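Local coordinates for protein 6-carboxyhexanoate--coa ligase (Bacillus subtilis, PDB 5FLG) that is an enzyme of the 6-carboxyhexanoate--CoA ligase family and binds magnesium, pimelic acid and phosphoaminophosphonic acid-adenylate ester, at residues 157-162 against 254-259; 180-183 against 187-190. One frame throughout, in Å; residues are numbered along the deposited sequence.

Contact 1 (157-162 against 254-259); sequences FEKWAL and WEEDHD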
loop_
_atom_site.group_PDB
_atom_site.type_symbol
_atom_site.label_atom_id
_atom_site.label_comp_id
_atom_site.label_asym_id
_atom_site.label_seq_id
_atom_site.Cartn_x
_atom_site.Cartn_y
_atom_site.Cartn_z
ATOM N N PHE A 157 -10.075 18.001 17.555
ATOM C CA PHE A 157 -8.714 18.366 17.935
ATOM C C PHE A 157 -8.449 19.862 17.939
ATOM O O PHE A 157 -7.846 20.397 18.878
ATOM C CB PHE A 157 -7.689 17.706 17.010
ATOM C CG PHE A 157 -6.286 18.193 17.231
ATOM C CD1 PHE A 157 -5.576 17.808 18.358
ATOM C CD2 PHE A 157 -5.641 18.991 16.277
ATOM C CE1 PHE A 157 -4.331 18.364 18.635
ATOM C CE2 PHE A 157 -4.371 19.486 16.511
ATOM C CZ PHE A 157 -3.699 19.141 17.683
ATOM N N GLU A 158 -8.900 20.568 16.908
ATOM C CA GLU A 158 -8.674 22.020 16.875
ATOM C C GLU A 158 -9.337 22.716 18.059
ATOM O O GLU A 158 -8.744 23.597 18.710
ATOM C CB GLU A 158 -9.208 22.599 15.564
ATOM C CG GLU A 158 -8.387 22.226 14.333
ATOM C CD GLU A 158 -7.214 23.177 14.055
ATOM O OE1 GLU A 158 -7.331 24.393 14.342
ATOM O OE2 GLU A 158 -6.164 22.725 13.526
ATOM N N LYS A 159 -10.532 22.272 18.400
ATOM C CA LYS A 159 -11.204 22.798 19.581
ATOM C C LYS A 159 -10.422 22.506 20.848
ATOM O O LYS A 159 -10.116 23.418 21.626
ATOM C CB LYS A 159 -12.597 22.199 19.702
ATOM C CG LYS A 159 -13.475 22.988 20.634
ATOM C CD LYS A 159 -14.953 22.860 20.299
ATOM C CE LYS A 159 -15.726 23.977 20.990
ATOM N NZ LYS A 159 -17.188 23.940 20.707
ATOM N N TRP A 160 -9.938 21.270 20.972
ATOM C CA TRP A 160 -9.105 20.929 22.121
ATOM C C TRP A 160 -7.841 21.791 22.216
ATOM O O TRP A 160 -7.470 22.291 23.278
ATOM C CB TRP A 160 -8.727 19.441 22.081
ATOM C CG TRP A 160 -7.708 19.107 23.076
ATOM C CD1 TRP A 160 -7.918 18.605 24.334
ATOM C CD2 TRP A 160 -6.306 19.176 22.901
ATOM N NE1 TRP A 160 -6.716 18.447 24.984
ATOM C CE2 TRP A 160 -5.710 18.765 24.116
ATOM C CE3 TRP A 160 -5.482 19.581 21.848
ATOM C CZ2 TRP A 160 -4.343 18.714 24.291
ATOM C CZ3 TRP A 160 -4.118 19.567 22.036
ATOM C CH2 TRP A 160 -3.555 19.111 23.237
ATOM N N ALA A 161 -7.185 22.027 21.095
ATOM C CA ALA A 161 -5.944 22.762 21.155
ATOM C C ALA A 161 -6.166 24.221 21.537
ATOM O O ALA A 161 -5.404 24.808 22.299
ATOM C CB ALA A 161 -5.236 22.671 19.827
ATOM N N LEU A 162 -7.273 24.771 21.090
ATOM C CA LEU A 162 -7.642 26.140 21.463
ATOM C C LEU A 162 -7.832 26.223 22.964
ATOM O O LEU A 162 -7.152 26.987 23.638
ATOM C CB LEU A 162 -8.939 26.545 20.759
ATOM C CG LEU A 162 -9.411 27.989 20.935
ATOM C CD1 LEU A 162 -8.265 28.979 20.809
ATOM C CD2 LEU A 162 -10.487 28.286 19.906
ATOM N N TRP A 254 -12.416 14.831 22.626
ATOM C CA TRP A 254 -12.367 15.627 23.827
ATOM C C TRP A 254 -13.721 16.280 24.084
ATOM O O TRP A 254 -14.346 16.775 23.164
ATOM C CB TRP A 254 -11.314 16.666 23.682
ATOM C CG TRP A 254 -11.384 17.719 24.709
ATOM C CD1 TRP A 254 -10.966 17.625 25.989
ATOM C CD2 TRP A 254 -11.857 19.055 24.530
ATOM N NE1 TRP A 254 -11.157 18.819 26.632
ATOM C CE2 TRP A 254 -11.684 19.721 25.749
ATOM C CE3 TRP A 254 -12.363 19.766 23.438
ATOM C CZ2 TRP A 254 -11.975 21.071 25.910
ATOM C CZ3 TRP A 254 -12.682 21.100 23.610
ATOM C CH2 TRP A 254 -12.510 21.728 24.849
ATOM N N GLU A 255 -14.250 16.098 25.285
ATOM C CA GLU A 255 -15.555 16.659 25.661
ATOM C C GLU A 255 -15.383 18.015 26.285
ATOM O O GLU A 255 -14.931 18.129 27.430
ATOM C CB GLU A 255 -16.251 15.752 26.685
ATOM C CG GLU A 255 -16.378 14.309 26.235
ATOM C CD GLU A 255 -17.708 14.006 25.586
ATOM O OE1 GLU A 255 -18.750 14.291 26.218
ATOM O OE2 GLU A 255 -17.712 13.445 24.468
ATOM N N GLU A 256 -15.728 19.039 25.531
ATOM C CA GLU A 256 -15.642 20.393 25.999
ATOM C C GLU A 256 -16.554 20.486 27.196
ATOM O O GLU A 256 -16.269 21.156 28.151
ATOM C CB GLU A 256 -16.079 21.346 24.891
ATOM C CG GLU A 256 -16.648 22.666 25.363
ATOM C CD GLU A 256 -16.500 23.782 24.348
ATOM O OE1 GLU A 256 -15.404 23.929 23.769
ATOM O OE2 GLU A 256 -17.480 24.516 24.147
ATOM N N ASP A 257 -17.653 19.773 27.110
ATOM C CA ASP A 257 -18.698 19.855 28.074
ATOM C C ASP A 257 -18.167 19.512 29.456
ATOM O O ASP A 257 -18.570 20.167 30.391
ATOM C CB ASP A 257 -19.935 19.044 27.645
ATOM C CG ASP A 257 -20.774 19.784 26.604
ATOM O OD1 ASP A 257 -20.671 21.022 26.518
ATOM O OD2 ASP A 257 -21.522 19.139 25.855
ATOM N N HIS A 258 -17.217 18.576 29.586
ATOM C CA HIS A 258 -16.708 18.211 30.891
ATOM C C HIS A 258 -15.745 19.292 31.387
ATOM O O HIS A 258 -14.726 19.029 32.004
ATOM C CB HIS A 258 -15.891 16.929 30.797
ATOM C CG HIS A 258 -16.657 15.729 30.405
ATOM N ND1 HIS A 258 -16.132 14.464 30.505
ATOM C CD2 HIS A 258 -17.898 15.584 29.905
ATOM C CE1 HIS A 258 -17.015 13.590 30.070
ATOM N NE2 HIS A 258 -18.097 14.247 29.701
ATOM N N ASP A 259 -16.157 20.533 31.235
ATOM C CA ASP A 259 -15.413 21.669 31.785
ATOM C C ASP A 259 -16.307 22.542 32.648
ATOM O O ASP A 259 -15.830 23.485 33.283
ATOM C CB ASP A 259 -14.819 22.524 30.661
ATOM C CG ASP A 259 -13.582 21.903 30.042
ATOM O OD1 ASP A 259 -13.130 20.840 30.521
ATOM O OD2 ASP A 259 -13.062 22.476 29.065
#
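W160 and W254 meet ring to ring across this contact, an instructive case of a chain terminus packed on a helix largely through an aromatic pair. The rings meet T-shaped: the CD1 edge of W160 is directed at the face of W254, with the planes at 81° and the centroids of the two five-membered rings 4.8 Å apart. W160 CD1 comes to 3.6 Å from W254 CG, toward the rim of that ring. Further along the same indole the helix backbone takes over, as W160 CA makes a CH-pi contact 4.0 Å from the centroid of the W254 six-membered ring. With CG anti to the backbone N, chi1 170° turns the CD1 edge of W160 to the same face of W254 that its CA lies over. The opposite face of W254 carries its own chain, whose E256 N lies above the ring centre.

Aliphatic contact extends the aromatic one, K159 CG standing 3.6 Å from W254 CZ3 in the plane of the ring.

The charged interaction is peripheral. K159 reaches out as an extended chain, and its NZ forms a long, weak salt bridge of 3.5 Å with E256 OE2, both side chains being exposed and their placement less sure.

Around the pair, W152 packs against W160 and H163 meets W254, while N156 OD1 accepts a hydrogen bond from W254 N. W152, W160, W254 and H163 form an aromatic cluster, in which an edge-to-face tryptophan pair fastens the irregular C-terminal tail to helix 154-164.

Contact 2 (180-183 against 187-190); sequences SKVS and AVVA
V182 and V188 meet where a helix gives way to a strand, and the contact illustrates how one short interface can be apolar on one side and bridged by water on the other. On the apolar side V182 CG1 lies 3.9 Å from V188 CG1 and 4.1 Å from V188 CG2, so a single methyl of the helix residue faces both branches of the strand residue. V188 also presses on the helix backbone: its CG2 is 3.6 Å from V182 O, and its CB is equally close to that oxygen. With CG1 anti to the backbone N (chi1 -178°) and CG2 beside it, both branches lie against the V182 methyl and carbonyl, CG2 the nearer to the oxygen.

The other side is looser, and there polar groups are spanned instead of packed. S183 directs its CB away from the strand, yet its hydroxyl is linked to it through water 1, which is 2.9 Å from S183 OG and donates a hydrogen bond of the same length to V188 O. No direct hydrogen bond joins the two segments. The carbonyl oxygens of S183 and V188 stand 4.3 Å apart, and K208 NZ hydrogen-bonds to the first and, weakly, to the second; its positive charge probably eases the proximity of the two.

Beyond V188 the strand bulges, V189 and A190 together pairing with F231 as a classic beta bulge. The V182 side chain lies about 7 Å from the bound phosphoaminophosphonic acid-adenylate ester, so this helix-turn-strand unit stands beside that pocket. The valine pair is buried: V182 touches L245 of helix 238-247 and F230 of strand 227-232, V188 touches I232 of the same strand, and K181 NZ ties helix 170-184 to the backbone oxygens of S148, L245 and Q248.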
loop_
_atom_site.group_PDB
_atom_site.type_symbol
_atom_site.label_atom_id
_atom_site.label_comp_id
_atom_site.label_asym_id
_atom_site.label_seq_id
_atom_site.Cartn_x
_atom_site.Cartn_y
_atom_site.Cartn_z
ATOM N N SER A 180 -2.524 8.514 24.154
ATOM C CA SER A 180 -3.768 8.201 24.831
ATOM C C SER A 180 -4.215 6.745 24.645
ATOM O O SER A 180 -4.653 6.074 25.591
ATOM C CB SER A 180 -4.858 9.166 24.377
ATOM O OG SER A 180 -4.483 10.475 24.708
ATOM N N LYS A 181 -4.142 6.252 23.422
ATOM C CA LYS A 181 -4.446 4.851 23.210
ATOM C C LYS A 181 -3.512 3.959 24.018
ATOM O O LYS A 181 -3.962 3.044 24.713
ATOM C CB LYS A 181 -4.335 4.459 21.746
ATOM C CG LYS A 181 -4.276 2.954 21.579
ATOM C CD LYS A 181 -4.625 2.487 20.182
ATOM C CE LYS A 181 -4.238 1.035 20.034
ATOM N NZ LYS A 181 -4.673 0.444 18.751
ATOM N N VAL A 182 -2.215 4.260 23.963
ATOM C CA VAL A 182 -1.233 3.424 24.596
ATOM C C VAL A 182 -1.420 3.447 26.115
ATOM O O VAL A 182 -1.366 2.412 26.765
ATOM C CB VAL A 182 0.181 3.846 24.196
ATOM C CG1 VAL A 182 1.220 3.142 25.050
ATOM C CG2 VAL A 182 0.421 3.517 22.729
ATOM N N SER A 183 -1.629 4.630 26.675
ATOM C CA SER A 183 -1.696 4.767 28.124
ATOM C C SER A 183 -2.899 4.051 28.743
ATOM O O SER A 183 -2.884 3.696 29.922
ATOM C CB SER A 183 -1.749 6.220 28.484
ATOM O OG SER A 183 -1.663 6.400 29.876
ATOM N N ALA A 187 -1.540 -2.745 30.857
ATOM C CA ALA A 187 -0.156 -3.170 31.155
ATOM C C ALA A 187 0.909 -2.068 30.991
ATOM O O ALA A 187 2.055 -2.217 31.454
ATOM C CB ALA A 187 0.196 -4.393 30.326
ATOM N N VAL A 188 0.541 -0.941 30.374
ATOM C CA VAL A 188 1.508 0.121 30.155
ATOM C C VAL A 188 1.584 1.110 31.296
ATOM O O VAL A 188 0.628 1.863 31.571
ATOM C CB VAL A 188 1.219 0.920 28.835
ATOM C CG1 VAL A 188 2.281 1.989 28.636
ATOM C CG2 VAL A 188 1.181 0.007 27.641
ATOM N N VAL A 189 2.763 1.231 31.888
ATOM C CA VAL A 189 2.968 2.108 33.028
ATOM C C VAL A 189 3.388 3.501 32.533
ATOM O O VAL A 189 3.086 4.501 33.139
ATOM C CB VAL A 189 4.071 1.533 33.932
ATOM C CG1 VAL A 189 4.474 2.525 35.022
ATOM C CG2 VAL A 189 3.609 0.216 34.557
ATOM N N ALA A 190 4.174 3.545 31.481
ATOM C CA ALA A 190 4.672 4.826 30.996
ATOM C C ALA A 190 5.277 4.729 29.613
ATOM O O ALA A 190 5.662 3.639 29.147
ATOM C CB ALA A 190 5.680 5.380 31.978
HETATM O O HOH W 1 0.332 4.610 30.856
#

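In the fold
Following the chain from the N terminus, the first element of either contact is helix 154-164, contributing one half of contact 1. Helix 170-184 follows, and at its end the chain turns through three residues into strand 188-194, closing contact 2 as a tight local loop. That strand leads towards D196 and D197 of the magnesium site. Only after the remaining strands, helix 238-247 and strand 250-252 does the C-terminal tail return to helix 154-164, closing contact 1 over 91 intervening residues. Contact 2 is therefore nested inside contact 1. Their centres are 21 Å apart and their nearest atoms about 8 Å, one peripheral and one buried; W160, resting on L176, connects the two consecutive helices.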